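Local coordinates for protein fervidolysin (Fervidobacterium pennivorans, PDB 1R6V) that breaks down keratin into peptides as a calcium-binding, subtilisin-like serine protease, allowing the bacterium to grow on native feathers, at residues W136-A140 with I141-Q145; P170-E173 with G174-A178; G216-G219 with V220-A224. The protein carries 1 engineered substitution. One frame throughout, in Å; residues are numbered along the deposited sequence.

Overall arrangement
All three contacts are local, between neighbouring segments of the chain in the peptidase S8 catalytic domain, and they follow one another without nesting or crossing. Contact 1 ends the short helix 136-140 and leads into helix 145-150. Contact 2 lies in the loop between strands 157-162 and 179-181. Contact 3 lies between helix 200-209 and strand 225-230. The calcium ion joins the last two, taking OD1 of D171 and the carbonyl O of I217; their centres are about 11 Å apart. Contact 1 does not touch contact 2, but L138 and I141 pack on V220 of contact 3. Contact 3 therefore bridges the other two.

Contact 1: W136-A140 with I141-Q145; sequences WGLEA and IGVTQ
V143 N donates to L138 O at 3.0 Å, and G142 N reaches E139 O at 3.1 Å, the second from above the carbonyl plane. With the positive phi of G142 (87°), these two bonds make a Schellman motif that ends helix 136-140. I141 N to G137 O, at 3.1 Å, is an ordinary helical bond. V143 N and I141 N are both tilted from the carbonyl plane they meet. A CB at G142 would run into the preceding carbonyl O. One water donates to both E139 O and V143 O. The carboxylate of E139 turns elsewhere, to a salt bridge with R125. V143 CB lies 4.1 Å from L138 CB, and the two side chains cross obliquely. I141 CG1 sits between its own backbone N and carbonyl carbon (chi1 62°), which brings it within 3.4 Å of G137 O. I141 CD1 comes to 4.4 Å from L138 CD2. T144 then caps the next helix through OG1 to L147 N. The bonds give the carbonyls of G137, L138 and E139 backbone donors at the helix end, the water adds a second for E139 O, and the apolar groups of L138, I141 and V143 gather beside them.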
# COMPACT_ATOMS: atom_id res chain seq x y z
N TRP A 136 9.55 32.41 0.52
CA TRP A 136 8.22 32.72 1.03
C TRP A 136 7.60 31.56 1.81
O TRP A 136 6.80 31.78 2.73
CB TRP A 136 7.29 33.12 -0.12
CG TRP A 136 6.74 31.97 -0.92
CD1 TRP A 136 7.30 31.39 -2.02
CD2 TRP A 136 5.52 31.28 -0.68
NE1 TRP A 136 6.49 30.39 -2.49
CE2 TRP A 136 5.39 30.29 -1.68
CE3 TRP A 136 4.51 31.40 0.29
CZ2 TRP A 136 4.29 29.43 -1.75
CZ3 TRP A 136 3.42 30.54 0.22
CH2 TRP A 136 3.32 29.57 -0.80
N GLY A 137 7.98 30.34 1.46
CA GLY A 137 7.45 29.18 2.14
C GLY A 137 7.84 29.15 3.61
O GLY A 137 7.05 28.75 4.46
N LEU A 138 9.07 29.56 3.92
CA LEU A 138 9.50 29.57 5.32
C LEU A 138 8.69 30.61 6.08
O LEU A 138 8.28 30.39 7.22
CB LEU A 138 10.98 29.92 5.42
CG LEU A 138 11.93 28.90 4.78
CD1 LEU A 138 13.37 29.33 5.07
CD2 LEU A 138 11.66 27.50 5.35
N GLU A 139 8.44 31.75 5.45
CA GLU A 139 7.65 32.78 6.12
C GLU A 139 6.24 32.26 6.37
O GLU A 139 5.67 32.45 7.45
CB GLU A 139 7.57 34.06 5.28
CG GLU A 139 7.00 35.22 6.09
CD GLU A 139 6.59 36.42 5.25
OE1 GLU A 139 7.07 36.55 4.11
OE2 GLU A 139 5.78 37.25 5.75
N ALA A 140 5.67 31.60 5.37
CA ALA A 140 4.31 31.09 5.50
C ALA A 140 4.14 30.09 6.64
O ALA A 140 3.09 30.08 7.28
CB ALA A 140 3.87 30.47 4.19
N ILE A 141 5.13 29.25 6.88
CA ILE A 141 4.98 28.27 7.95
C ILE A 141 5.41 28.80 9.31
O ILE A 141 5.36 28.08 10.30
CB ILE A 141 5.71 26.92 7.63
CG1 ILE A 141 7.22 27.13 7.47
CG2 ILE A 141 5.08 26.31 6.38
CD1 ILE A 141 8.03 25.83 7.27
N GLY A 142 5.82 30.06 9.37
CA GLY A 142 6.21 30.66 10.65
C GLY A 142 7.64 30.50 11.12
O GLY A 142 7.93 30.66 12.30
N VAL A 143 8.55 30.18 10.21
CA VAL A 143 9.94 30.03 10.58
C VAL A 143 10.57 31.39 10.90
O VAL A 143 10.30 32.38 10.23
CB VAL A 143 10.76 29.39 9.44
CG1 VAL A 143 12.24 29.49 9.73
CG2 VAL A 143 10.33 27.94 9.23
N THR A 144 11.39 31.44 11.95
CA THR A 144 12.12 32.66 12.27
C THR A 144 13.45 32.20 12.85
O THR A 144 13.58 31.06 13.29
CB THR A 144 11.39 33.58 13.31
OG1 THR A 144 11.36 32.95 14.59
CG2 THR A 144 9.98 33.90 12.84
N GLN A 145 14.45 33.07 12.81
CA GLN A 145 15.75 32.68 13.35
C GLN A 145 15.60 32.42 14.85
O GLN A 145 16.24 31.51 15.39
CB GLN A 145 16.80 33.76 13.09
CG GLN A 145 17.15 33.90 11.61
CD GLN A 145 18.46 34.65 11.39
OE1 GLN A 145 19.52 34.19 11.79
NE2 GLN A 145 18.37 35.81 10.74
O HOH W 1 7.50 33.65 9.49

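Contact 2: P170-E173 with G174-A178; sequences PDLE and GQVIA. With CA (calcium ion), chain B.
Q175 N donates to L172 O at 2.9 Å and closes a type II beta turn with E173 and G174 at its corners. The bond is fairly straight at hydrogen (154°), yet the donor stands above the carbonyl plane and not on a lone pair. The CB of Q175 rests 3.3 Å from L172 O, beside the bonded amide. E173 N, just past the 3-10 segment 170-172, bonds to P170 O. G174 has positive phi (74°), which favours glycine at this third position of the turn.

Apolar contact runs alongside. L172 CB meets V176 CG2 at 4.0 Å. V176 CG1 is anti to the backbone N, which leaves CG2 as the branch facing L172. Around this pair, L172 packs on V165 and T202, and V176 on P228.

Charged groups lie on the first half of the segment. D171 OD1 binds the calcium ion at 2.3 Å, and five atoms from E129, K211, D213, K215 and I217 complete the site. The other oxygen, OD2, accepts from Y374 OH and probably from I217 N, so both carboxylate oxygens have partners. The chain of E173 is bent at chi2 (-81°), which folds its carboxylate back beside the G174 backbone. E173 CD lies 3.2 Å from G174 N, but OE2 pairs with K211 NZ in a salt bridge.

The calcium probably draws charge from the D171 carboxylate. K211 gives its carbonyl to the metal and its amine to E173, and through both it links the turn to the calcium loop.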
# COMPACT_ATOMS: atom_id res chain seq x y z
N PRO A 170 27.13 22.89 -2.63
CA PRO A 170 27.70 23.65 -1.51
C PRO A 170 26.72 23.91 -0.37
O PRO A 170 27.10 23.87 0.79
CB PRO A 170 28.23 24.92 -2.19
CG PRO A 170 27.38 25.07 -3.41
CD PRO A 170 27.22 23.64 -3.89
N ASP A 171 25.45 24.17 -0.70
CA ASP A 171 24.43 24.42 0.32
C ASP A 171 24.04 23.15 1.09
O ASP A 171 23.20 23.20 1.99
CB ASP A 171 23.17 25.01 -0.33
CG ASP A 171 22.70 26.31 0.32
OD1 ASP A 171 23.12 26.61 1.45
OD2 ASP A 171 21.89 27.02 -0.31
N LEU A 172 24.61 22.00 0.71
CA LEU A 172 24.29 20.76 1.42
C LEU A 172 25.53 20.20 2.09
O LEU A 172 25.50 19.08 2.61
CB LEU A 172 23.70 19.71 0.47
CG LEU A 172 22.35 20.08 -0.15
CD1 LEU A 172 21.90 18.97 -1.11
CD2 LEU A 172 21.31 20.25 0.96
N GLU A 173 26.62 20.96 2.09
CA GLU A 173 27.85 20.49 2.72
C GLU A 173 27.61 20.16 4.18
O GLU A 173 27.01 20.95 4.91
CB GLU A 173 28.96 21.56 2.60
CG GLU A 173 30.35 21.05 3.01
CD GLU A 173 30.56 21.07 4.53
OE1 GLU A 173 31.41 20.28 5.01
OE2 GLU A 173 29.90 21.87 5.22
N GLY A 174 28.07 18.99 4.62
CA GLY A 174 27.89 18.59 6.00
C GLY A 174 26.48 18.17 6.36
O GLY A 174 26.24 17.69 7.47
N GLN A 175 25.54 18.32 5.42
CA GLN A 175 24.14 17.99 5.66
C GLN A 175 23.66 16.63 5.16
O GLN A 175 22.59 16.18 5.56
CB GLN A 175 23.24 19.06 5.03
CG GLN A 175 23.52 20.46 5.52
CD GLN A 175 23.03 20.67 6.93
OE1 GLN A 175 21.87 21.03 7.16
NE2 GLN A 175 23.90 20.41 7.90
N VAL A 176 24.43 16.01 4.28
CA VAL A 176 24.04 14.73 3.70
C VAL A 176 24.91 13.62 4.25
O VAL A 176 26.11 13.57 3.96
CB VAL A 176 24.15 14.77 2.17
CG1 VAL A 176 23.70 13.44 1.57
CG2 VAL A 176 23.31 15.92 1.61
N ILE A 177 24.32 12.73 5.04
CA ILE A 177 25.07 11.63 5.64
C ILE A 177 25.00 10.37 4.78
O ILE A 177 24.46 10.41 3.67
CB ILE A 177 24.56 11.32 7.06
CG1 ILE A 177 23.09 10.91 7.03
CG2 ILE A 177 24.75 12.55 7.94
CD1 ILE A 177 22.57 10.44 8.38
N ALA A 178 25.56 9.27 5.27
CA ALA A 178 25.58 8.03 4.49
C ALA A 178 24.17 7.58 4.15
O ALA A 178 23.27 7.60 5.00
CB ALA A 178 26.32 6.93 5.24
CA CA B . 22.68 28.30 3.01

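Contact 3: G216-G219 with V220-A224; sequences GIVG and VAPGA. With CA (calcium ion), chain B.
G219 and V220 bend the chain so that P222 comes back over V218 and G219, and a type I turn from A221 to A224 follows, closed by A224 N to A221 O at 3.0 Å. The V218 chi1 of 56° puts CG1 between the backbone N and the carbonyl carbon and leaves CG2 anti to the N, on the side of the proline ring. V218 CG2 lies 3.8 Å from P222 CB and 4.1 Å from P222 CG. The ring also leans on the backbone, with CD 3.3 Å from G219 O. W148 of helix 145-150 touches both V218 and P222, and its NE1 donates to V220 O. An alanine in place of P222 would lose CG and CD, which would probably open a gap beside G219 O, trim the contact with V218 CG2 to CB alone, and remove the ring's restraint on the backbone. The V220 side chain points away from 216-219 and packs on L138, I141 and H386. Ahead of this bend, I217 O binds the calcium ion at 2.3 Å, with E129, D171, K211, D213 and K215. Within a few residues the chain thus passes from a metal-ligating carbonyl to apolar groups packed against the helices.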
# COMPACT_ATOMS: atom_id res chain seq x y z
N GLY A 216 23.24 31.04 -0.39
CA GLY A 216 22.12 30.30 -0.96
C GLY A 216 20.85 30.36 -0.13
O GLY A 216 20.45 31.43 0.32
N ILE A 217 20.20 29.21 0.07
CA ILE A 217 18.98 29.17 0.87
C ILE A 217 19.24 28.46 2.19
O ILE A 217 20.39 28.20 2.55
CB ILE A 217 17.83 28.43 0.11
CG1 ILE A 217 18.19 26.96 -0.12
CG2 ILE A 217 17.63 29.07 -1.27
CD1 ILE A 217 16.95 26.04 -0.16
N VAL A 218 18.19 28.19 2.95
CA VAL A 218 18.35 27.48 4.21
C VAL A 218 17.10 26.61 4.32
O VAL A 218 16.03 27.00 3.84
CB VAL A 218 18.50 28.45 5.41
CG1 VAL A 218 17.32 29.40 5.48
CG2 VAL A 218 18.65 27.65 6.73
N GLY A 219 17.24 25.43 4.91
CA GLY A 219 16.10 24.53 5.04
C GLY A 219 15.23 24.86 6.23
O GLY A 219 15.56 25.72 7.04
N VAL A 220 14.08 24.20 6.30
CA VAL A 220 13.14 24.36 7.41
C VAL A 220 13.82 23.90 8.70
O VAL A 220 13.61 24.48 9.78
CB VAL A 220 11.89 23.49 7.18
CG1 VAL A 220 11.02 23.50 8.41
CG2 VAL A 220 11.11 24.02 5.96
N ALA A 221 14.62 22.84 8.58
CA ALA A 221 15.33 22.21 9.69
C ALA A 221 16.83 22.18 9.39
O ALA A 221 17.40 21.13 9.09
CB ALA A 221 14.79 20.78 9.88
N PRO A 222 17.50 23.33 9.48
CA PRO A 222 18.94 23.38 9.20
C PRO A 222 19.81 22.55 10.13
O PRO A 222 20.98 22.32 9.85
CB PRO A 222 19.26 24.87 9.24
CG PRO A 222 18.23 25.42 10.20
CD PRO A 222 16.97 24.66 9.86
N GLY A 223 19.23 22.09 11.23
CA GLY A 223 20.02 21.28 12.16
C GLY A 223 19.96 19.79 11.85
O GLY A 223 20.78 19.00 12.35
N ALA A 224 18.99 19.40 11.02
CA ALA A 224 18.81 17.99 10.65
C ALA A 224 19.84 17.50 9.65
O ALA A 224 20.66 18.27 9.15
CB ALA A 224 17.40 17.77 10.11
CA CA B . 22.68 28.30 3.01